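NAD-dependent epimerase/dehydratase (Bacteroides thetaiotaomicron, PDB 3DHN) probably binds NAD or NADP through a Rossmann-type fold and may act as an epimerase, dehydratase or oxidoreductase on a substrate not yet identified. Local coordinates at residues A[61-66]-A[98-102]; A[172-176]-A[196-200]; A[113-118]-A[179-183]. All coordinates share one frame; numbering follows the deposited sequence.

Contact 1 of 3, residues A[61-66]-A[98-102]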
loop_
_atom_site.group_PDB
_atom_site.type_symbol
_atom_site.label_atom_id
_atom_site.label_comp_id
_atom_site.label_asym_id
_atom_site.label_seq_id
_atom_site.Cartn_x
_atom_site.Cartn_y
_atom_site.Cartn_z
ATOM N N VAL A 61 14.900 -6.202 7.548
ATOM C CA VAL A 61 13.553 -5.653 7.690
ATOM C C VAL A 61 13.174 -5.613 9.174
ATOM O O VAL A 61 12.593 -4.639 9.651
ATOM C CB VAL A 61 12.506 -6.508 6.944
ATOM C CG1 VAL A 61 11.100 -5.983 7.244
ATOM C CG2 VAL A 61 12.777 -6.475 5.443
ATOM N N CYS A 62 13.508 -6.675 9.901
ATOM C CA CYS A 62 13.204 -6.751 11.332
ATOM C C CYS A 62 13.889 -5.640 12.126
ATOM O O CYS A 62 13.276 -4.985 12.971
ATOM C CB CYS A 62 13.648 -8.112 11.889
ATOM S SG CYS A 62 13.483 -8.320 13.692
ATOM N N GLU A 63 15.167 -5.432 11.835
ATOM C CA GLU A 63 15.971 -4.439 12.536
ATOM C C GLU A 63 15.491 -2.995 12.419
ATOM O O GLU A 63 15.429 -2.282 13.425
ATOM C CB GLU A 63 17.426 -4.547 12.063
ATOM C CG GLU A 63 18.465 -3.917 12.995
ATOM C CD GLU A 63 18.437 -4.502 14.400
ATOM O OE1 GLU A 63 18.234 -5.729 14.534
ATOM O OE2 GLU A 63 18.631 -3.736 15.368
ATOM N N VAL A 64 15.149 -2.562 11.205
ATOM C CA VAL A 64 14.700 -1.185 10.989
ATOM C C VAL A 64 13.294 -0.878 11.507
ATOM O O VAL A 64 12.957 0.285 11.736
ATOM C CB VAL A 64 14.762 -0.800 9.487
ATOM C CG1 VAL A 64 13.686 -1.534 8.698
ATOM C CG2 VAL A 64 14.601 0.702 9.336
ATOM N N CYS A 65 12.475 -1.909 11.704
ATOM C CA CYS A 65 11.109 -1.708 12.186
ATOM C C CYS A 65 10.964 -1.747 13.708
ATOM O O CYS A 65 9.907 -1.403 14.240
ATOM C CB CYS A 65 10.174 -2.748 11.559
ATOM S SG CYS A 65 10.004 -2.613 9.761
ATOM N N LYS A 66 12.015 -2.164 14.410
ATOM C CA LYS A 66 11.971 -2.226 15.873
ATOM C C LYS A 66 11.580 -0.886 16.492
ATOM O O LYS A 66 12.145 0.154 16.149
ATOM C CB LYS A 66 13.334 -2.645 16.443
ATOM C CG LYS A 66 13.656 -4.129 16.352
ATOM C CD LYS A 66 15.063 -4.410 16.882
ATOM C CE LYS A 66 15.449 -5.876 16.731
ATOM N NZ LYS A 66 16.869 -6.109 17.129
ATOM N N GLY A 98 9.181 -9.922 8.582
ATOM C CA GLY A 98 10.201 -9.115 9.235
ATOM C C GLY A 98 9.520 -8.163 10.196
ATOM O O GLY A 98 10.035 -7.876 11.277
ATOM N N VAL A 99 8.352 -7.669 9.796
ATOM C CA VAL A 99 7.578 -6.748 10.621
ATOM C C VAL A 99 7.031 -7.448 11.873
ATOM O O VAL A 99 6.994 -6.860 12.958
ATOM C CB VAL A 99 6.406 -6.140 9.815
ATOM C CG1 VAL A 99 5.520 -5.322 10.721
ATOM C CG2 VAL A 99 6.949 -5.263 8.690
ATOM N N LYS A 100 6.610 -8.700 11.724
ATOM C CA LYS A 100 6.083 -9.454 12.864
ATOM C C LYS A 100 7.200 -9.785 13.857
ATOM O O LYS A 100 7.020 -9.673 15.067
ATOM C CB LYS A 100 5.419 -10.755 12.393
ATOM C CG LYS A 100 4.061 -10.559 11.732
ATOM C CD LYS A 100 3.368 -11.892 11.459
ATOM C CE LYS A 100 4.172 -12.750 10.489
ATOM N NZ LYS A 100 3.483 -14.023 10.130
ATOM N N LYS A 101 8.358 -10.177 13.340
ATOM C CA LYS A 101 9.474 -10.534 14.202
ATOM C C LYS A 101 10.004 -9.337 14.985
ATOM O O LYS A 101 10.696 -9.509 15.986
ATOM C CB LYS A 101 10.593 -11.176 13.374
ATOM C CG LYS A 101 11.797 -11.623 14.191
ATOM C CD LYS A 101 12.708 -12.530 13.381
ATOM C CE LYS A 101 12.046 -13.885 13.135
ATOM N NZ LYS A 101 11.737 -14.599 14.416
ATOM N N ALA A 102 9.663 -8.130 14.540
ATOM C CA ALA A 102 10.104 -6.912 15.209
ATOM C C ALA A 102 9.172 -6.542 16.360
ATOM O O ALA A 102 9.499 -5.690 17.188
ATOM C CB ALA A 102 10.179 -5.764 14.211
#
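Val-61 reaches into the notch left by Gly-98, its CG1 lying 3.8 Å from Gly-98 CA. Glycine makes the notch: a CB on that residue would point at the other helix and collide with this same methyl. The missing side chain also lets the backbones close to 4.4 Å between Cys-62 CA and Gly-98 CA, near enough for a CA-H...O contact from Cys-62 CA to Gly-98 O at 3.4 Å. Helices 58-65 and 87-101 follow strands 48-51 and 70-73, consecutive in sequence though not adjacent in the mainly parallel sheet of this Rossmann-type fold, and here the C-terminal end of one leans on that of the other. Ala-102 supplies the return bump. Its CB sits 3.4 Å from Cys-62 O and 4.0 Å from Cys-65 CB, filling the hollow at the helix end, with Lys-66 at its margin. With SG anti to the backbone N (chi1 175°), Cys-62 lays its sulfur alongside the aliphatic stem of Lys-101, 3.7 Å from SG to CG. Deeper in, Cys-65 SG touches Val-99 CG2 at 4.2 Å, and both side chains rest on Val-71 of strand 70-73, the floor beneath the helix pair.

Contact 2 of 3, residues A[172-176]-A[196-200]; sequences TGRYR and DYAAA
Asp-196 holds the backbone at Thr-172 and Gly-173 with its carboxylate, both oxygens in use. OD1 accepts from Gly-173 N at 2.8 Å, on the syn side and nearly straight (160° at the hydrogen). OD2 takes two donors of Thr-172, its backbone N at 3.0 Å and its hydroxyl OG1 at 2.7 Å, which approach from opposite faces of the carboxylate plane. The threonine and aspartate side chains cross at about a right angle. With chi1 at 74°, OG1 stands between its own backbone N and carbonyl carbon, where it can donate to Asp-196 and also accept from Arg-174 N at 2.9 Å, closing an ST turn. At the backbone angles of Gly-173 a CB would press on the carbonyl O of Thr-172, which calls for glycine. Tyr-175 comes in beside this cluster with its ring plane 62° from the carboxylate; Asp-196 OD1 lies at the ring edge, 4.0 Å from CE2. Farther out, Tyr-175 OH rests against Ala-200 CB at 3.5 Å, one helical turn beyond Asp-196. The contact ties the loop that leads to edge strand 176-178 to the beginning of helix 194-206. Tyr-219 adds a further hydrogen bond to OD2, while Arg-174 turns away to a salt bridge with Glu-221. Were Asp-196 replaced by an alanine, both backbone N-H groups and the hydroxyls of Thr-172 and Tyr-219 would probably lose this partner, leaving the loop freer to move. Gripped by several neutral donors near a helix N-terminus, the buried carboxylate is probably stabilised in its charged form.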
loop_
_atom_site.group_PDB
_atom_site.type_symbol
_atom_site.label_atom_id
_atom_site.label_comp_id
_atom_site.label_asym_id
_atom_site.label_seq_id
_atom_site.Cartn_x
_atom_site.Cartn_y
_atom_site.Cartn_z
ATOM N N THR A 172 -8.367 15.759 -3.751
ATOM C CA THR A 172 -9.718 16.296 -3.611
ATOM C C THR A 172 -10.331 16.064 -2.236
ATOM O O THR A 172 -11.087 16.897 -1.729
ATOM C CB THR A 172 -10.665 15.674 -4.650
ATOM O OG1 THR A 172 -10.973 14.328 -4.266
ATOM C CG2 THR A 172 -10.008 15.653 -6.023
ATOM N N GLY A 173 -10.011 14.928 -1.633
ATOM C CA GLY A 173 -10.563 14.611 -0.333
ATOM C C GLY A 173 -11.948 14.003 -0.493
ATOM O O GLY A 173 -12.595 13.658 0.492
ATOM N N ARG A 174 -12.406 13.869 -1.736
ATOM C CA ARG A 174 -13.724 13.302 -2.000
ATOM C C ARG A 174 -13.652 12.035 -2.848
ATOM O O ARG A 174 -13.170 12.063 -3.977
ATOM C CB ARG A 174 -14.616 14.332 -2.701
ATOM C CG ARG A 174 -14.906 15.571 -1.869
ATOM C CD ARG A 174 -15.961 16.453 -2.534
ATOM N NE ARG A 174 -17.309 15.944 -2.308
ATOM C CZ ARG A 174 -18.090 15.438 -3.252
ATOM N NH1 ARG A 174 -17.661 15.374 -4.500
ATOM N NH2 ARG A 174 -19.301 15.000 -2.945
ATOM N N TYR A 175 -14.161 10.933 -2.297
ATOM C CA TYR A 175 -14.153 9.644 -2.979
ATOM C C TYR A 175 -14.984 8.643 -2.194
ATOM O O TYR A 175 -15.390 8.911 -1.059
ATOM C CB TYR A 175 -12.716 9.127 -3.090
ATOM C CG TYR A 175 -11.941 9.248 -1.795
ATOM C CD1 TYR A 175 -12.166 8.369 -0.734
ATOM C CD2 TYR A 175 -11.021 10.280 -1.609
ATOM C CE1 TYR A 175 -11.496 8.518 0.480
ATOM C CE2 TYR A 175 -10.347 10.438 -0.402
ATOM C CZ TYR A 175 -10.590 9.555 0.637
ATOM O OH TYR A 175 -9.914 9.711 1.832
ATOM N N ARG A 176 -15.217 7.488 -2.803
ATOM C CA ARG A 176 -15.975 6.412 -2.175
ATOM C C ARG A 176 -15.014 5.340 -1.636
ATOM O O ARG A 176 -14.005 5.012 -2.278
ATOM C CB ARG A 176 -16.930 5.798 -3.205
ATOM C CG ARG A 176 -17.489 4.422 -2.865
ATOM C CD ARG A 176 -18.634 4.493 -1.870
ATOM N NE ARG A 176 -19.699 3.569 -2.247
ATOM C CZ ARG A 176 -19.824 2.333 -1.785
ATOM N NH1 ARG A 176 -18.950 1.856 -0.913
ATOM N NH2 ARG A 176 -20.825 1.572 -2.204
ATOM N N ASP A 196 -4.998 11.365 -3.447
ATOM C CA ASP A 196 -6.174 10.986 -2.652
ATOM C C ASP A 196 -6.024 9.598 -2.042
ATOM O O ASP A 196 -6.544 9.336 -0.947
ATOM C CB ASP A 196 -7.465 11.068 -3.477
ATOM C CG ASP A 196 -8.126 12.439 -3.390
ATOM O OD1 ASP A 196 -8.057 13.059 -2.302
ATOM O OD2 ASP A 196 -8.726 12.895 -4.394
ATOM N N TYR A 197 -5.312 8.711 -2.738
ATOM C CA TYR A 197 -5.075 7.366 -2.217
ATOM C C TYR A 197 -4.198 7.461 -0.965
ATOM O O TYR A 197 -4.402 6.735 0.015
ATOM C CB TYR A 197 -4.396 6.488 -3.281
ATOM C CG TYR A 197 -3.924 5.146 -2.765
ATOM C CD1 TYR A 197 -2.700 5.016 -2.101
ATOM C CD2 TYR A 197 -4.719 4.008 -2.916
ATOM C CE1 TYR A 197 -2.280 3.776 -1.600
ATOM C CE2 TYR A 197 -4.316 2.773 -2.425
ATOM C CZ TYR A 197 -3.094 2.658 -1.771
ATOM O OH TYR A 197 -2.687 1.421 -1.308
ATOM N N ALA A 198 -3.220 8.359 -0.990
ATOM C CA ALA A 198 -2.334 8.526 0.159
ATOM C C ALA A 198 -3.081 9.126 1.345
ATOM O O ALA A 198 -2.889 8.706 2.491
ATOM C CB ALA A 198 -1.149 9.413 -0.211
ATOM N N ALA A 199 -3.924 10.117 1.072
ATOM C CA ALA A 199 -4.685 10.763 2.133
ATOM C C ALA A 199 -5.538 9.741 2.863
ATOM O O ALA A 199 -5.665 9.791 4.091
ATOM C CB ALA A 199 -5.570 11.862 1.561
ATOM N N ALA A 200 -6.121 8.813 2.107
ATOM C CA ALA A 200 -6.965 7.776 2.691
ATOM C C ALA A 200 -6.143 6.795 3.534
ATOM O O ALA A 200 -6.565 6.390 4.625
ATOM C CB ALA A 200 -7.709 7.036 1.596
#

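Contact 3 of 3, residues A[113-118]-A[179-183]; sequences AGSLFI and KDDMI
Met-182, modelled as selenomethionine, Phe-117 and Leu-116 carry most of this contact. A single parallel bridge pairs Phe-117 with Asp-181: Phe-117 N donates to Asp-180 O at 3.0 Å, and Met-182 N donates to Phe-117 O at 2.8 Å. Both bonds are nearly straight and lie in the carbonyl plane of their acceptor. Met-182 sends its chain out anti to the backbone N (chi1 178°), then bends at chi3, which brings CE 3.9 Å from Ala-113 CB at the start of the type I turn 113-116. Its SE runs beside Ile-118, 3.9 Å from CG2, the two side chains pointing the same way, whereas Leu-116 crosses it at about a right angle and offers CD1 to CE. The other leucine methyl, CD2, packs on Asp-180 O at 3.6 Å. Phe-117 lies against the acidic pair: Asp-181 OD1 approaches its CB at 3.3 Å, the carboxylate turned 75° from the ring plane. Asp-180 brings CB close to Phe-117 CD2 but directs OD1 into a salt bridge with Arg-214 of strand 213-218. The bridge thus joins the start of strand 117-119 to the loop following edge strand 176-178. Two main-chain bonds fix the register without needing particular side chains; the selenomethionine arm supplies apolar grip, and the charge of Asp-180 is probably balanced by Arg-214 in the main sheet.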
loop_
_atom_site.group_PDB
_atom_site.type_symbol
_atom_site.label_atom_id
_atom_site.label_comp_id
_atom_site.label_asym_id
_atom_site.label_seq_id
_atom_site.Cartn_x
_atom_site.Cartn_y
_atom_site.Cartn_z
ATOM N N ALA A 113 -5.312 -3.751 -7.797
ATOM C CA ALA A 113 -6.718 -3.861 -8.173
ATOM C C ALA A 113 -7.065 -5.248 -8.704
ATOM O O ALA A 113 -8.242 -5.594 -8.852
ATOM C CB ALA A 113 -7.059 -2.807 -9.222
ATOM N N GLY A 114 -6.038 -6.043 -8.977
ATOM C CA GLY A 114 -6.255 -7.375 -9.513
ATOM C C GLY A 114 -7.226 -8.275 -8.762
ATOM O O GLY A 114 -8.021 -8.985 -9.384
ATOM N N SER A 115 -7.172 -8.260 -7.430
ATOM C CA SER A 115 -8.053 -9.120 -6.636
ATOM C C SER A 115 -9.459 -8.583 -6.401
ATOM O O SER A 115 -10.284 -9.253 -5.785
ATOM C CB SER A 115 -7.398 -9.439 -5.287
ATOM O OG SER A 115 -7.078 -8.254 -4.576
ATOM N N LEU A 116 -9.731 -7.377 -6.888
ATOM C CA LEU A 116 -11.049 -6.777 -6.721
ATOM C C LEU A 116 -12.056 -7.440 -7.656
ATOM O O LEU A 116 -11.694 -7.890 -8.744
ATOM C CB LEU A 116 -10.991 -5.270 -7.022
ATOM C CG LEU A 116 -10.247 -4.371 -6.022
ATOM C CD1 LEU A 116 -10.117 -2.963 -6.593
ATOM C CD2 LEU A 116 -11.002 -4.338 -4.692
ATOM N N PHE A 117 -13.314 -7.510 -7.224
ATOM C CA PHE A 117 -14.368 -8.098 -8.046
ATOM C C PHE A 117 -14.895 -7.034 -9.007
ATOM O O PHE A 117 -15.051 -5.873 -8.630
ATOM C CB PHE A 117 -15.536 -8.595 -7.175
ATOM C CG PHE A 117 -15.262 -9.873 -6.438
ATOM C CD1 PHE A 117 -15.051 -11.064 -7.131
ATOM C CD2 PHE A 117 -15.195 -9.886 -5.048
ATOM C CE1 PHE A 117 -14.779 -12.246 -6.450
ATOM C CE2 PHE A 117 -14.920 -11.062 -4.357
ATOM C CZ PHE A 117 -14.711 -12.245 -5.059
ATOM N N ILE A 118 -15.155 -7.428 -10.250
ATOM C CA ILE A 118 -15.708 -6.509 -11.246
ATOM C C ILE A 118 -17.108 -7.020 -11.582
ATOM O O ILE A 118 -17.905 -6.342 -12.224
ATOM C CB ILE A 118 -14.866 -6.467 -12.532
ATOM C CG1 ILE A 118 -14.832 -7.851 -13.185
ATOM C CG2 ILE A 118 -13.462 -5.985 -12.206
ATOM C CD1 ILE A 118 -14.213 -7.861 -14.557
ATOM N N LYS A 179 -15.218 -2.165 -0.086
ATOM C CA LYS A 179 -14.626 -3.345 0.519
ATOM C C LYS A 179 -13.947 -4.213 -0.541
ATOM O O LYS A 179 -12.770 -4.007 -0.838
ATOM C CB LYS A 179 -15.703 -4.147 1.264
ATOM C CG LYS A 179 -15.136 -5.131 2.285
ATOM C CD LYS A 179 -16.242 -5.933 2.963
ATOM C CE LYS A 179 -15.759 -6.550 4.272
ATOM N NZ LYS A 179 -14.555 -7.419 4.106
ATOM N N ASP A 180 -14.683 -5.155 -1.134
ATOM C CA ASP A 180 -14.093 -6.043 -2.137
ATOM C C ASP A 180 -14.492 -5.823 -3.595
ATOM O O ASP A 180 -13.897 -6.420 -4.496
ATOM C CB ASP A 180 -14.361 -7.500 -1.762
ATOM C CG ASP A 180 -13.737 -7.885 -0.437
ATOM O OD1 ASP A 180 -12.558 -7.522 -0.207
ATOM O OD2 ASP A 180 -14.422 -8.556 0.372
ATOM N N ASP A 181 -15.495 -4.984 -3.841
ATOM C CA ASP A 181 -15.927 -4.720 -5.213
ATOM C C ASP A 181 -15.245 -3.491 -5.773
ATOM O O ASP A 181 -15.119 -2.482 -5.086
ATOM C CB ASP A 181 -17.440 -4.500 -5.288
ATOM C CG ASP A 181 -18.226 -5.766 -5.056
ATOM O OD1 ASP A 181 -17.670 -6.866 -5.270
ATOM O OD2 ASP A 181 -19.409 -5.655 -4.674
HETATM N N MSE A 182 -14.819 -3.570 -7.026
HETATM C CA MSE A 182 -14.166 -2.445 -7.679
HETATM C C MSE A 182 -15.119 -1.245 -7.748
HETATM O O MSE A 182 -16.305 -1.400 -8.067
HETATM C CB MSE A 182 -13.714 -2.848 -9.089
HETATM C CG MSE A 182 -13.049 -1.717 -9.881
HETATM SE SE MSE A 182 -12.176 -2.353 -11.507
HETATM C CE MSE A 182 -10.617 -3.129 -10.682
ATOM N N ILE A 183 -14.601 -0.061 -7.441
ATOM C CA ILE A 183 -15.399 1.166 -7.463
ATOM C C ILE A 183 -15.306 1.857 -8.827
ATOM O O ILE A 183 -14.213 2.211 -9.277
ATOM C CB ILE A 183 -14.916 2.186 -6.388
ATOM C CG1 ILE A 183 -14.910 1.539 -4.996
ATOM C CG2 ILE A 183 -15.806 3.421 -6.415
ATOM C CD1 ILE A 183 -16.257 0.977 -4.554
#

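How the contacts relate
Contact 1 lies on the opposite side of the chain's centre from contacts 2 and 3, its centre about 29 and 30 Å from their centres. Contacts 1 and 2 are partly buried; contact 3 is nearer the surface. Contact 1 pairs two helices by apolar fit, with no hydrogen bond across it. Contact 2 joins a loop to a helix through a carboxylate, and contact 3 joins a turn entering strand 117-119 to a loop through paired backbones and apolar arms. Contacts 2 and 3 share neighbouring elements: their loop segments flank edge strand 176-178, their segments alternate along the chain, and they touch where Arg-176 CG meets Ile-183 CD1 at 4.0 Å. Strand 213-218 borders both.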